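Local coordinates for protein prefoldin beta subunit 2 (PDB 3AEI) that is a beta subunit of archaeal prefoldin, a co-chaperone that probably captures unfolded proteins and passes them to group II chaperonin, at residues L9-R20 / L80-L91. Residues are numbered along the deposited sequence; the frame is centred on the assembly and turned at random.
Sequences LQLELQQIRTLR and LKKREKEIMEEL
Glu84 reaches across to helix 2-37 with an extended chain and is gripped side-on by Arg20: NE meets OE2 at 2.9 Å, almost straight at 174°, while NH2 reaches OE1 at 3.1 Å. Both carboxylate oxygens offer their syn lone pairs and lie close to the guanidinium plane. Bends at chi2 (-103°) and chi3 curl the Arg20 chain round Glu84 OE2, bringing the guanidinium edge to the carboxylate; its NH1 continues to Glu24, one turn further along helix 2-37. A water linking OE1 of Glu84 to NH1 of Arg17 gives that oxygen a second donor. A leucine in place of Arg20 would probably strip Glu84 of both direct donors, leaving its carboxylate held mainly by the water, and Glu24 without its partner. Beside this bridge the core interlocks knobs-into-holes. Ile16 drops among Leu80, Arg83, Glu84 and Ile87, its CG2 against Glu84 CG at 3.5 Å and its CD1 pressed tightly on Ile87 CD1 at 3.4 Å. The same CD1 lies over one face of the Arg83 guanidinium, whose NH2 bonds in plane to the anti lone pair of Glu12 OE2 (3.1 Å, 157°). Ile87 and Leu13 fill reciprocal holes, and Leu91 CD2 closes on Leu9 CB at 3.8 Å. Antiparallel, with segment axes 9.6 Å apart at their closest, the helices form the intramolecular coiled coil characteristic of prefoldin subunits, here toward the end of the tentacle-like arm that carries both termini.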
loop_
_atom_site.group_PDB
_atom_site.type_symbol
_atom_site.label_atom_id
_atom_site.label_comp_id
_atom_site.label_asym_id
_atom_site.label_seq_id
_atom_site.Cartn_x
_atom_site.Cartn_y
_atom_site.Cartn_z
ATOM N N LEU A 9 4.571 -4.645 -28.182
ATOM C CA LEU A 9 5.792 -3.991 -27.731
ATOM C C LEU A 9 5.371 -2.865 -26.790
ATOM O O LEU A 9 6.030 -2.612 -25.781
ATOM C CB LEU A 9 6.608 -3.442 -28.897
ATOM C CG LEU A 9 7.370 -4.472 -29.741
ATOM C CD1 LEU A 9 7.846 -3.850 -31.048
ATOM C CD2 LEU A 9 8.541 -5.015 -28.968
ATOM N N GLN A 10 4.275 -2.201 -27.106
ATOM C CA GLN A 10 3.782 -1.130 -26.266
ATOM C C GLN A 10 3.335 -1.631 -24.904
ATOM O O GLN A 10 3.525 -0.945 -23.895
ATOM C CB GLN A 10 2.624 -0.411 -26.964
ATOM C CG GLN A 10 3.071 0.321 -28.176
ATOM C CD GLN A 10 1.887 0.777 -29.026
ATOM O OE1 GLN A 10 0.789 0.218 -28.934
ATOM N NE2 GLN A 10 2.112 1.786 -29.863
ATOM N N LEU A 11 2.736 -2.822 -24.887
ATOM C CA LEU A 11 2.276 -3.410 -23.630
ATOM C C LEU A 11 3.496 -3.710 -22.748
ATOM O O LEU A 11 3.478 -3.453 -21.547
ATOM C CB LEU A 11 1.549 -4.717 -23.897
ATOM C CG LEU A 11 0.277 -5.023 -23.109
ATOM C CD1 LEU A 11 0.232 -6.534 -22.893
ATOM C CD2 LEU A 11 0.243 -4.287 -21.766
ATOM N N GLU A 12 4.547 -4.246 -23.356
ATOM C CA GLU A 12 5.759 -4.580 -22.619
ATOM C C GLU A 12 6.435 -3.323 -22.108
ATOM O O GLU A 12 6.890 -3.267 -20.958
ATOM C CB GLU A 12 6.729 -5.349 -23.511
ATOM C CG GLU A 12 7.899 -5.911 -22.737
ATOM C CD GLU A 12 8.915 -6.586 -23.625
ATOM O OE1 GLU A 12 8.637 -6.738 -24.836
ATOM O OE2 GLU A 12 9.994 -6.962 -23.108
ATOM N N LEU A 13 6.468 -2.296 -22.951
ATOM C CA LEU A 13 7.091 -1.045 -22.568
ATOM C C LEU A 13 6.365 -0.419 -21.371
ATOM O O LEU A 13 6.998 0.052 -20.414
ATOM C CB LEU A 13 7.100 -0.112 -23.771
ATOM C CG LEU A 13 7.613 1.293 -23.530
ATOM C CD1 LEU A 13 9.116 1.231 -23.236
ATOM C CD2 LEU A 13 7.369 2.139 -24.788
ATOM N N GLN A 14 5.033 -0.428 -21.393
ATOM C CA GLN A 14 4.287 0.156 -20.293
ATOM C C GLN A 14 4.568 -0.583 -18.988
ATOM O O GLN A 14 4.715 0.034 -17.935
ATOM C CB GLN A 14 2.776 0.107 -20.563
ATOM C CG GLN A 14 1.916 0.552 -19.353
ATOM C CD GLN A 14 1.496 -0.599 -18.427
ATOM O OE1 GLN A 14 1.821 -0.608 -17.238
ATOM N NE2 GLN A 14 0.759 -1.566 -18.973
ATOM N N GLN A 15 4.686 -1.906 -19.053
ATOM C CA GLN A 15 4.897 -2.630 -17.818
ATOM C C GLN A 15 6.265 -2.348 -17.250
ATOM O O GLN A 15 6.410 -2.217 -16.023
ATOM C CB GLN A 15 4.652 -4.123 -18.037
ATOM C CG GLN A 15 3.214 -4.400 -18.467
ATOM C CD GLN A 15 2.919 -5.880 -18.624
ATOM O OE1 GLN A 15 3.835 -6.689 -18.746
ATOM N NE2 GLN A 15 1.633 -6.234 -18.656
ATOM N N ILE A 16 7.257 -2.227 -18.133
ATOM C CA ILE A 16 8.619 -1.909 -17.702
ATOM C C ILE A 16 8.670 -0.496 -17.131
ATOM O O ILE A 16 9.298 -0.263 -16.096
ATOM C CB ILE A 16 9.587 -1.956 -18.862
ATOM C CG1 ILE A 16 9.712 -3.396 -19.352
ATOM C CG2 ILE A 16 10.940 -1.445 -18.431
ATOM C CD1 ILE A 16 10.389 -3.464 -20.715
ATOM N N ARG A 17 8.028 0.450 -17.815
ATOM C CA ARG A 17 8.013 1.828 -17.347
ATOM C C ARG A 17 7.378 1.925 -15.973
ATOM O O ARG A 17 7.850 2.680 -15.127
ATOM C CB ARG A 17 7.223 2.743 -18.320
ATOM C CG ARG A 17 7.990 3.181 -19.559
ATOM C CD ARG A 17 7.065 3.886 -20.540
ATOM N NE ARG A 17 6.458 5.076 -19.949
ATOM C CZ ARG A 17 7.050 6.268 -19.914
ATOM N NH1 ARG A 17 8.261 6.425 -20.437
ATOM N NH2 ARG A 17 6.436 7.302 -19.359
ATOM N N THR A 18 6.293 1.177 -15.746
ATOM C CA THR A 18 5.590 1.228 -14.458
ATOM C C THR A 18 6.498 0.723 -13.352
ATOM O O THR A 18 6.572 1.332 -12.293
ATOM C CB THR A 18 4.275 0.414 -14.513
ATOM O OG1 THR A 18 3.354 1.151 -15.314
ATOM C CG2 THR A 18 3.665 0.205 -13.155
ATOM N N LEU A 19 7.225 -0.363 -13.607
ATOM C CA LEU A 19 8.153 -0.881 -12.575
ATOM C C LEU A 19 9.273 0.125 -12.315
ATOM O O LEU A 19 9.648 0.399 -11.170
ATOM C CB LEU A 19 8.807 -2.182 -13.052
ATOM C CG LEU A 19 8.403 -3.543 -12.490
ATOM C CD1 LEU A 19 7.001 -3.539 -11.982
ATOM C CD2 LEU A 19 8.600 -4.590 -13.591
ATOM N N ARG A 20 9.806 0.677 -13.392
ATOM C CA ARG A 20 10.889 1.620 -13.286
ATOM C C ARG A 20 10.499 2.878 -12.523
ATOM O O ARG A 20 11.260 3.376 -11.680
ATOM C CB ARG A 20 11.399 1.981 -14.680
ATOM C CG ARG A 20 12.701 2.760 -14.658
ATOM C CD ARG A 20 12.435 4.219 -14.925
ATOM N NE ARG A 20 11.815 4.444 -16.241
ATOM C CZ ARG A 20 11.114 5.541 -16.569
ATOM N NH1 ARG A 20 10.935 6.532 -15.697
ATOM N NH2 ARG A 20 10.562 5.642 -17.775
ATOM N N LEU A 80 16.299 -1.490 -16.433
ATOM C CA LEU A 80 14.975 -1.360 -17.033
ATOM C C LEU A 80 14.982 -0.292 -18.127
ATOM O O LEU A 80 14.333 -0.467 -19.164
ATOM C CB LEU A 80 13.921 -1.027 -15.952
ATOM C CG LEU A 80 13.622 -2.104 -14.912
ATOM C CD1 LEU A 80 12.866 -1.494 -13.768
ATOM C CD2 LEU A 80 12.871 -3.261 -15.515
ATOM N N LYS A 81 15.710 0.810 -17.917
ATOM C CA LYS A 81 15.769 1.865 -18.915
ATOM C C LYS A 81 16.448 1.346 -20.193
ATOM O O LYS A 81 16.101 1.749 -21.302
ATOM C CB LYS A 81 16.475 3.127 -18.362
ATOM C CG LYS A 81 15.581 3.921 -17.367
ATOM C CD LYS A 81 16.178 5.236 -16.830
ATOM C CE LYS A 81 16.044 6.374 -17.834
ATOM N NZ LYS A 81 16.396 7.701 -17.238
ATOM N N LYS A 82 17.386 0.426 -20.054
ATOM C CA LYS A 82 18.028 -0.088 -21.252
ATOM C C LYS A 82 17.026 -0.975 -22.024
ATOM O O LYS A 82 17.025 -0.959 -23.261
ATOM C CB LYS A 82 19.338 -0.798 -20.870
ATOM C CG LYS A 82 19.615 -2.075 -21.588
ATOM C CD LYS A 82 18.795 -3.180 -20.963
ATOM C CE LYS A 82 19.367 -3.673 -19.644
ATOM N NZ LYS A 82 18.546 -4.806 -19.135
ATOM N N ARG A 83 16.162 -1.711 -21.315
ATOM C CA ARG A 83 15.133 -2.530 -21.979
ATOM C C ARG A 83 14.117 -1.588 -22.645
ATOM O O ARG A 83 13.638 -1.874 -23.747
ATOM C CB ARG A 83 14.390 -3.455 -20.991
ATOM C CG ARG A 83 15.109 -4.773 -20.602
ATOM C CD ARG A 83 14.280 -5.658 -19.603
ATOM N NE ARG A 83 13.051 -6.196 -20.196
ATOM C CZ ARG A 83 12.017 -6.687 -19.512
ATOM N NH1 ARG A 83 12.046 -6.720 -18.186
ATOM N NH2 ARG A 83 10.941 -7.133 -20.158
ATOM N N GLU A 84 13.792 -0.467 -21.997
ATOM C CA GLU A 84 12.834 0.493 -22.585
ATOM C C GLU A 84 13.442 1.064 -23.864
ATOM O O GLU A 84 12.745 1.338 -24.834
ATOM C CB GLU A 84 12.561 1.677 -21.654
ATOM C CG GLU A 84 11.883 1.340 -20.357
ATOM C CD GLU A 84 11.767 2.546 -19.434
ATOM O OE1 GLU A 84 11.492 3.666 -19.932
ATOM O OE2 GLU A 84 11.942 2.373 -18.199
ATOM N N LYS A 85 14.755 1.271 -23.826
ATOM C CA LYS A 85 15.502 1.829 -24.945
ATOM C C LYS A 85 15.371 0.921 -26.159
ATOM O O LYS A 85 15.026 1.372 -27.261
ATOM C CB LYS A 85 16.973 1.962 -24.535
ATOM C CG LYS A 85 17.931 2.433 -25.622
ATOM C CD LYS A 85 17.747 3.904 -25.955
ATOM C CE LYS A 85 19.051 4.522 -26.476
ATOM N NZ LYS A 85 19.646 3.771 -27.625
ATOM N N GLU A 86 15.618 -0.363 -25.946
ATOM C CA GLU A 86 15.531 -1.352 -27.024
ATOM C C GLU A 86 14.141 -1.367 -27.664
ATOM O O GLU A 86 14.002 -1.343 -28.899
ATOM C CB GLU A 86 15.841 -2.743 -26.482
ATOM C CG GLU A 86 17.247 -2.866 -25.924
ATOM C CD GLU A 86 17.448 -4.110 -25.070
ATOM O OE1 GLU A 86 18.609 -4.386 -24.701
ATOM O OE2 GLU A 86 16.453 -4.808 -24.761
ATOM N N ILE A 87 13.117 -1.428 -26.821
ATOM C CA ILE A 87 11.741 -1.461 -27.301
ATOM C C ILE A 87 11.392 -0.185 -28.070
ATOM O O ILE A 87 10.792 -0.251 -29.161
ATOM C CB ILE A 87 10.741 -1.659 -26.134
ATOM C CG1 ILE A 87 10.972 -3.015 -25.470
ATOM C CG2 ILE A 87 9.293 -1.549 -26.647
ATOM C CD1 ILE A 87 10.233 -3.154 -24.113
ATOM N N MET A 88 11.768 0.974 -27.541
ATOM C CA MET A 88 11.439 2.200 -28.248
ATOM C C MET A 88 12.076 2.189 -29.638
ATOM O O MET A 88 11.499 2.704 -30.599
ATOM C CB MET A 88 11.886 3.421 -27.436
ATOM C CG MET A 88 11.083 3.575 -26.166
ATOM S SD MET A 88 11.516 5.029 -25.210
ATOM C CE MET A 88 12.980 4.485 -24.411
ATOM N N GLU A 89 13.251 1.583 -29.748
ATOM C CA GLU A 89 13.928 1.508 -31.034
ATOM C C GLU A 89 13.174 0.568 -31.973
ATOM O O GLU A 89 13.040 0.854 -33.164
ATOM C CB GLU A 89 15.371 1.030 -30.859
ATOM C CG GLU A 89 16.205 1.902 -29.935
ATOM C CD GLU A 89 17.643 1.417 -29.801
ATOM O OE1 GLU A 89 17.855 0.183 -29.798
ATOM O OE2 GLU A 89 18.558 2.269 -29.683
ATOM N N GLU A 90 12.681 -0.550 -31.451
ATOM C CA GLU A 90 11.938 -1.481 -32.302
ATOM C C GLU A 90 10.693 -0.773 -32.806
ATOM O O GLU A 90 10.356 -0.838 -33.988
ATOM C CB GLU A 90 11.504 -2.728 -31.542
ATOM C CG GLU A 90 12.593 -3.720 -31.222
ATOM C CD GLU A 90 12.039 -4.991 -30.589
ATOM O OE1 GLU A 90 11.219 -5.677 -31.238
ATOM O OE2 GLU A 90 12.419 -5.301 -29.442
ATOM N N LEU A 91 10.001 -0.105 -31.894
ATOM C CA LEU A 91 8.792 0.610 -32.257
ATOM C C LEU A 91 9.096 1.625 -33.350
ATOM O O LEU A 91 8.276 1.852 -34.234
ATOM C CB LEU A 91 8.192 1.313 -31.033
ATOM C CG LEU A 91 7.443 0.338 -30.113
ATOM C CD1 LEU A 91 7.071 0.989 -28.795
ATOM C CD2 LEU A 91 6.207 -0.150 -30.823
HETATM O O HOH W 1 9.830 4.696 -21.825
#